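Local coordinates for putative rhamnosidase (Streptomyces avermitilis, PDB 3W5N), which hydrolyses terminal alpha-L-rhamnose residues from citrus flavonoids and gum arabic, and also binds L-rhamnose through a calcium-dependent carbohydrate-binding module, at residues R340-P345 against V480-E485; K484-R489 against G589-T594. All blocks are in the same frame, centred on the assembly; numbering follows the deposited sequence.

Contact 1 (R340-P345 against V480-E485); sequences RDQLAP and VRIAKE. With RAM (alpha-L-rhamnopyranose), chain E.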
loop_
_atom_site.group_PDB
_atom_site.type_symbol
_atom_site.label_atom_id
_atom_site.label_comp_id
_atom_site.label_asym_id
_atom_site.label_seq_id
_atom_site.Cartn_x
_atom_site.Cartn_y
_atom_site.Cartn_z
ATOM N N ARG A 340 -9.294 4.213 -15.227
ATOM C CA ARG A 340 -8.056 4.893 -14.882
ATOM C C ARG A 340 -7.408 4.288 -13.630
ATOM O O ARG A 340 -6.677 4.985 -12.892
ATOM C CB ARG A 340 -8.315 6.401 -14.711
ATOM C CG ARG A 340 -9.374 6.762 -13.679
ATOM C CD ARG A 340 -9.607 8.274 -13.666
ATOM N NE ARG A 340 -10.648 8.651 -12.713
ATOM C CZ ARG A 340 -10.432 9.315 -11.589
ATOM N NH1 ARG A 340 -9.202 9.696 -11.254
ATOM N NH2 ARG A 340 -11.455 9.603 -10.799
ATOM N N ASP A 341 -7.680 3.008 -13.375
ATOM C CA ASP A 341 -7.112 2.328 -12.211
ATOM C C ASP A 341 -5.701 1.866 -12.525
ATOM O O ASP A 341 -5.380 1.577 -13.683
ATOM C CB ASP A 341 -7.926 1.081 -11.798
ATOM C CG ASP A 341 -9.347 1.402 -11.346
ATOM O OD1 ASP A 341 -9.733 2.590 -11.194
ATOM O OD2 ASP A 341 -10.078 0.412 -11.121
ATOM N N GLN A 342 -4.868 1.804 -11.495
ATOM C CA GLN A 342 -3.512 1.257 -11.578
ATOM C C GLN A 342 -3.434 0.049 -10.663
ATOM O O GLN A 342 -4.057 0.032 -9.592
ATOM C CB GLN A 342 -2.484 2.292 -11.098
ATOM C CG GLN A 342 -2.631 3.649 -11.777
ATOM C CD GLN A 342 -2.211 3.609 -13.241
ATOM O OE1 GLN A 342 -1.385 2.778 -13.656
ATOM N NE2 GLN A 342 -2.782 4.508 -14.042
ATOM N N LEU A 343 -2.661 -0.959 -11.074
ATOM C CA LEU A 343 -2.403 -2.125 -10.224
ATOM C C LEU A 343 -3.673 -2.851 -9.803
ATOM O O LEU A 343 -3.734 -3.411 -8.706
ATOM C CB LEU A 343 -1.570 -1.721 -8.986
ATOM C CG LEU A 343 -0.344 -0.855 -9.254
ATOM C CD1 LEU A 343 0.280 -0.463 -7.913
ATOM C CD2 LEU A 343 0.656 -1.623 -10.107
ATOM N N ALA A 344 -4.685 -2.858 -10.680
ATOM C CA ALA A 344 -5.935 -3.583 -10.396
ATOM C C ALA A 344 -5.585 -5.075 -10.374
ATOM O O ALA A 344 -4.813 -5.516 -11.205
ATOM C CB ALA A 344 -6.960 -3.306 -11.482
ATOM N N PRO A 345 -6.204 -5.876 -9.483
ATOM C CA PRO A 345 -7.301 -5.606 -8.568
ATOM C C PRO A 345 -6.846 -5.288 -7.143
ATOM O O PRO A 345 -7.684 -5.182 -6.239
ATOM C CB PRO A 345 -8.054 -6.939 -8.592
ATOM C CG PRO A 345 -6.943 -7.929 -8.604
ATOM C CD PRO A 345 -5.927 -7.320 -9.564
ATOM N N VAL A 480 -6.341 2.164 -6.674
ATOM C CA VAL A 480 -5.159 2.997 -6.880
ATOM C C VAL A 480 -5.300 3.786 -8.189
ATOM O O VAL A 480 -5.606 3.203 -9.216
ATOM C CB VAL A 480 -3.885 2.123 -6.895
ATOM C CG1 VAL A 480 -2.659 2.987 -7.193
ATOM C CG2 VAL A 480 -3.714 1.468 -5.519
ATOM N N ARG A 481 -5.105 5.120 -8.137
ATOM C CA ARG A 481 -5.130 5.936 -9.350
ATOM C C ARG A 481 -4.046 6.997 -9.261
ATOM O O ARG A 481 -3.570 7.316 -8.181
ATOM C CB ARG A 481 -6.506 6.629 -9.541
ATOM C CG ARG A 481 -7.653 5.644 -9.699
ATOM C CD ARG A 481 -9.009 6.321 -9.794
ATOM N NE ARG A 481 -10.001 5.271 -10.036
ATOM C CZ ARG A 481 -11.254 5.284 -9.609
ATOM N NH1 ARG A 481 -11.723 6.306 -8.914
ATOM N NH2 ARG A 481 -12.036 4.246 -9.889
ATOM N N ILE A 482 -3.617 7.503 -10.412
ATOM C CA ILE A 482 -2.679 8.634 -10.424
ATOM C C ILE A 482 -3.401 9.868 -9.917
ATOM O O ILE A 482 -4.471 10.234 -10.434
ATOM C CB ILE A 482 -2.100 8.871 -11.829
ATOM C CG1 ILE A 482 -1.341 7.614 -12.281
ATOM C CG2 ILE A 482 -1.186 10.103 -11.823
ATOM C CD1 ILE A 482 -1.034 7.587 -13.760
ATOM N N ALA A 483 -2.826 10.497 -8.889
ATOM C CA ALA A 483 -3.463 11.634 -8.236
ATOM C C ALA A 483 -2.802 12.949 -8.603
ATOM O O ALA A 483 -3.420 13.998 -8.456
ATOM C CB ALA A 483 -3.412 11.459 -6.723
ATOM N N LYS A 484 -1.549 12.894 -9.056
ATOM C CA LYS A 484 -0.751 14.108 -9.287
ATOM C C LYS A 484 0.486 13.721 -10.082
ATOM O O LYS A 484 0.958 12.579 -9.990
ATOM C CB LYS A 484 -0.334 14.719 -7.933
ATOM C CG LYS A 484 0.245 16.126 -7.997
ATOM C CD LYS A 484 0.964 16.520 -6.710
ATOM C CE LYS A 484 0.003 16.652 -5.538
ATOM N NZ LYS A 484 -0.893 17.816 -5.794
ATOM N N GLU A 485 0.979 14.668 -10.880
ATOM C CA GLU A 485 2.275 14.536 -11.551
ATOM C C GLU A 485 3.295 15.476 -10.910
ATOM O O GLU A 485 2.949 16.603 -10.538
ATOM C CB GLU A 485 2.135 14.819 -13.049
ATOM C CG GLU A 485 1.211 13.839 -13.757
ATOM C CD GLU A 485 1.295 13.909 -15.271
ATOM O OE1 GLU A 485 1.898 14.863 -15.831
ATOM O OE2 GLU A 485 0.742 12.999 -15.916
HETATM C C1 RAM E . -3.008 17.191 -1.011
HETATM C C2 RAM E . -3.191 17.483 -2.497
HETATM C C3 RAM E . -2.771 18.915 -2.798
HETATM C C4 RAM E . -1.324 19.144 -2.322
HETATM C C5 RAM E . -1.172 18.787 -0.837
HETATM C C6 RAM E . 0.270 18.845 -0.328
HETATM O O1 RAM E . -3.939 17.983 -0.267
HETATM O O2 RAM E . -2.367 16.589 -3.261
HETATM O O3 RAM E . -2.904 19.100 -4.212
HETATM O O4 RAM E . -0.936 20.504 -2.541
HETATM O O5 RAM E . -1.660 17.456 -0.595
HETATM O O HOH W 1 -4.626 6.679 -12.981
HETATM O O HOH W 2 -6.316 -0.440 -8.053
#
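Arg481 meets both Arg340 and Asp341, and its side chain touches one or the other at nearly every atom. CB starts 3.7 Å from Arg340 O, and CG comes closer to that carbonyl oxygen. In the modelled conformer of Arg340, one of two, Arg481 CD then lies over one face of the Arg340 guanidinium, offset toward the rim and 3.7 Å from Arg340 NH1. With CG anti to its carbonyl carbon (chi1 -62°) and the chain extended from there to NE, the Arg481 guanidinium is carried alongside Asp341. Arg481 NE donates to Asp341 OD1 at 2.9 Å, nearly along the C-O axis. Arg481 NH2 reaches the syn lone pair of the same Asp341 OD1 at 3.1 Å. This side-on grip by two nitrogens keeps the oxygen in the guanidinium plane, and Tyr359 holds Asp341 OD2.

The setting is a junction between sheets within the alpha-L-rhamnosidase N-terminal domain: the loop from strand 336-337 to strand 353-360 docks on the start of strand 480-493, which belongs to the large mixed sheet. Gln342 N gives a fairly straight hydrogen bond to Val480 O (2.8 Å, 164°). One water bridges Gln342 O and Val480 N; another joins Arg340 O, Gln342 NE2 and Ile482 N. Gln342 NE2 also packs against Ile482 CD1, at 3.6 Å.

Contact 2 (K484-R489 against G589-T594); sequences KELPAR and GRVMHT. With RAM (alpha-L-rhamnopyranose), chain E.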
loop_
_atom_site.group_PDB
_atom_site.type_symbol
_atom_site.label_atom_id
_atom_site.label_comp_id
_atom_site.label_asym_id
_atom_site.label_seq_id
_atom_site.Cartn_x
_atom_site.Cartn_y
_atom_site.Cartn_z
ATOM N N LYS A 484 -1.549 12.894 -9.056
ATOM C CA LYS A 484 -0.751 14.108 -9.287
ATOM C C LYS A 484 0.486 13.721 -10.082
ATOM O O LYS A 484 0.958 12.579 -9.990
ATOM C CB LYS A 484 -0.334 14.719 -7.933
ATOM C CG LYS A 484 0.245 16.126 -7.997
ATOM C CD LYS A 484 0.964 16.520 -6.710
ATOM C CE LYS A 484 0.003 16.652 -5.538
ATOM N NZ LYS A 484 -0.893 17.816 -5.794
ATOM N N GLU A 485 0.979 14.668 -10.880
ATOM C CA GLU A 485 2.275 14.536 -11.551
ATOM C C GLU A 485 3.295 15.476 -10.910
ATOM O O GLU A 485 2.949 16.603 -10.538
ATOM C CB GLU A 485 2.135 14.819 -13.049
ATOM C CG GLU A 485 1.211 13.839 -13.757
ATOM C CD GLU A 485 1.295 13.909 -15.271
ATOM O OE1 GLU A 485 1.898 14.863 -15.831
ATOM O OE2 GLU A 485 0.742 12.999 -15.916
ATOM N N LEU A 486 4.534 15.005 -10.776
ATOM C CA LEU A 486 5.652 15.806 -10.273
ATOM C C LEU A 486 6.731 15.954 -11.340
ATOM O O LEU A 486 7.514 15.038 -11.560
ATOM C CB LEU A 486 6.269 15.159 -9.031
ATOM C CG LEU A 486 5.383 15.089 -7.790
ATOM C CD1 LEU A 486 6.083 14.321 -6.676
ATOM C CD2 LEU A 486 4.945 16.487 -7.342
ATOM N N PRO A 487 6.776 17.109 -12.016
ATOM C CA PRO A 487 7.833 17.301 -13.018
ATOM C C PRO A 487 9.202 17.307 -12.344
ATOM O O PRO A 487 9.304 17.716 -11.204
ATOM C CB PRO A 487 7.519 18.691 -13.585
ATOM C CG PRO A 487 6.066 18.878 -13.315
ATOM C CD PRO A 487 5.842 18.241 -11.977
ATOM N N ALA A 488 10.247 16.854 -13.034
ATOM C CA ALA A 488 11.590 16.961 -12.500
ATOM C C ALA A 488 11.900 18.442 -12.281
ATOM O O ALA A 488 11.488 19.288 -13.078
ATOM C CB ALA A 488 12.594 16.319 -13.434
ATOM N N ARG A 489 12.557 18.751 -11.170
ATOM C CA ARG A 489 12.816 20.149 -10.797
ATOM C C ARG A 489 14.220 20.603 -11.180
ATOM O O ARG A 489 14.498 21.804 -11.227
ATOM C CB ARG A 489 12.590 20.338 -9.302
ATOM C CG ARG A 489 11.127 20.232 -8.912
ATOM C CD ARG A 489 10.945 20.401 -7.412
ATOM N NE ARG A 489 11.383 21.715 -6.921
ATOM C CZ ARG A 489 10.676 22.843 -7.006
ATOM N NH1 ARG A 489 9.474 22.853 -7.569
ATOM N NH2 ARG A 489 11.181 23.973 -6.530
ATOM N N GLY A 589 7.253 12.411 -12.397
ATOM C CA GLY A 589 6.729 11.416 -11.450
ATOM C C GLY A 589 5.215 11.350 -11.551
ATOM O O GLY A 589 4.547 12.388 -11.718
ATOM N N ARG A 590 4.666 10.140 -11.496
ATOM C CA ARG A 590 3.211 9.958 -11.477
ATOM C C ARG A 590 2.862 9.362 -10.108
ATOM O O ARG A 590 3.150 8.196 -9.827
ATOM C CB ARG A 590 2.752 9.047 -12.630
ATOM C CG ARG A 590 3.101 9.600 -14.019
ATOM C CD ARG A 590 2.626 8.665 -15.117
ATOM N NE ARG A 590 3.225 7.362 -14.923
ATOM C CZ ARG A 590 2.677 6.195 -15.275
ATOM N NH1 ARG A 590 1.504 6.134 -15.891
ATOM N NH2 ARG A 590 3.340 5.075 -15.020
ATOM N N VAL A 591 2.265 10.185 -9.253
ATOM C CA VAL A 591 1.982 9.829 -7.863
ATOM C C VAL A 591 0.702 8.975 -7.834
ATOM O O VAL A 591 -0.339 9.414 -8.300
ATOM C CB VAL A 591 1.748 11.075 -6.996
ATOM C CG1 VAL A 591 1.385 10.673 -5.567
ATOM C CG2 VAL A 591 2.990 11.978 -6.987
ATOM N N MET A 592 0.810 7.781 -7.266
ATOM C CA MET A 592 -0.287 6.816 -7.245
ATOM C C MET A 592 -0.619 6.404 -5.842
ATOM O O MET A 592 0.284 6.058 -5.076
ATOM C CB MET A 592 0.123 5.542 -7.993
ATOM C CG MET A 592 0.396 5.763 -9.464
ATOM S SD MET A 592 0.961 4.237 -10.257
ATOM C CE MET A 592 1.321 4.872 -11.895
ATOM N N HIS A 593 -1.922 6.365 -5.531
ATOM C CA HIS A 593 -2.408 5.863 -4.239
ATOM C C HIS A 593 -3.914 5.599 -4.294
ATOM O O HIS A 593 -4.550 5.869 -5.301
ATOM C CB HIS A 593 -2.052 6.819 -3.070
ATOM C CG HIS A 593 -2.451 8.243 -3.297
ATOM N ND1 HIS A 593 -3.761 8.673 -3.225
ATOM C CD2 HIS A 593 -1.707 9.347 -3.578
ATOM C CE1 HIS A 593 -3.808 9.975 -3.478
ATOM N NE2 HIS A 593 -2.574 10.405 -3.682
ATOM N N THR A 594 -4.475 5.060 -3.214
ATOM C CA THR A 594 -5.939 4.883 -3.145
ATOM C C THR A 594 -6.708 6.160 -3.532
ATOM O O THR A 594 -6.333 7.264 -3.137
ATOM C CB THR A 594 -6.371 4.345 -1.761
ATOM O OG1 THR A 594 -7.761 3.975 -1.800
ATOM C CG2 THR A 594 -6.116 5.389 -0.670
HETATM C C1 RAM E . -3.008 17.191 -1.011
HETATM C C2 RAM E . -3.191 17.483 -2.497
HETATM C C3 RAM E . -2.771 18.915 -2.798
HETATM C C4 RAM E . -1.324 19.144 -2.322
HETATM C C5 RAM E . -1.172 18.787 -0.837
HETATM C C6 RAM E . 0.270 18.845 -0.328
HETATM O O1 RAM E . -3.939 17.983 -0.267
HETATM O O2 RAM E . -2.367 16.589 -3.261
HETATM O O3 RAM E . -2.904 19.100 -4.212
HETATM O O4 RAM E . -0.936 20.504 -2.541
HETATM O O5 RAM E . -1.660 17.456 -0.595
#
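Arg590, whose backbone touches Lys484 O, carries a guanidinium with Met592 CE over one of its faces, 3.7 Å above the plane and offset toward the rim. NH2 of Arg590 donates to Pro563 O. A second flat group, the imidazole of His593, uses ND1 to donate to Thr594 O at 2.9 Å, with the acceptor close to the ring plane.

Between the segments the backbones do most of the binding. Leu486 and Gly589 form an antiparallel hydrogen-bonded pair: Leu486 N donates to Gly589 O at 2.8 Å, and Gly589 N returns a bond of 2.8 Å to Leu486 O. The next pair, Glu485 with Arg590, is non-hydrogen-bonded; the Arg590 side chain leads away from its partner, and the Glu485 carboxylate has its own salt bridge, to Arg512. Here Glu485 CA makes a CH contact of 3.1 Å with Gly589 O, which also accepts the Leu486 N-H. Val591 N is hydrogen-bonded to Lys484 O at 2.8 Å. Strands 480-493 and 587-594 are neighbours in the large mixed sheet, where segment 589-594 lies in the concanavalin-like domain; the segments 484-487 and 589-594 have N-to-C directions 150° apart.

On the face bearing Lys484, Leu486 and Val591, Leu486 CD1 packs on Val591 CG2 at 3.9 Å. Trp618, from helix 607-622 of the catalytic six-hairpin domain, touches all three of those residues. CG of Lys484 stands anti to the backbone N (chi1 -168°) and the chain bends at its last two torsions, bringing Lys484 NZ within 2.9 Å of O3 of a bound rhamnose. O2 takes a weaker bond from NZ, and Arg621 also holds the sugar.

Contacts 1 and 2, with centres about 11 Å apart, follow one another along strand 480-493 and share Lys484 and Glu485. Strand 587-594 continues beside the strand into contact 1, where Ala483 N lies 2.8 Å from Val591 O and Arg481 N lies 3.0 Å from His593 O, both probable hydrogen bonds. Side chains join them too: Ile482 CD1 packs 3.6 Å from Arg590 NH1, and Gln342 touches Met592. A single strand thus has the loop 340-345 at its start and helix 607-622 farther along. The rhamnose is held by Lys484, where the two contacts overlap, and both contacts are away from the known catalytic and calcium-dependent sugar sites.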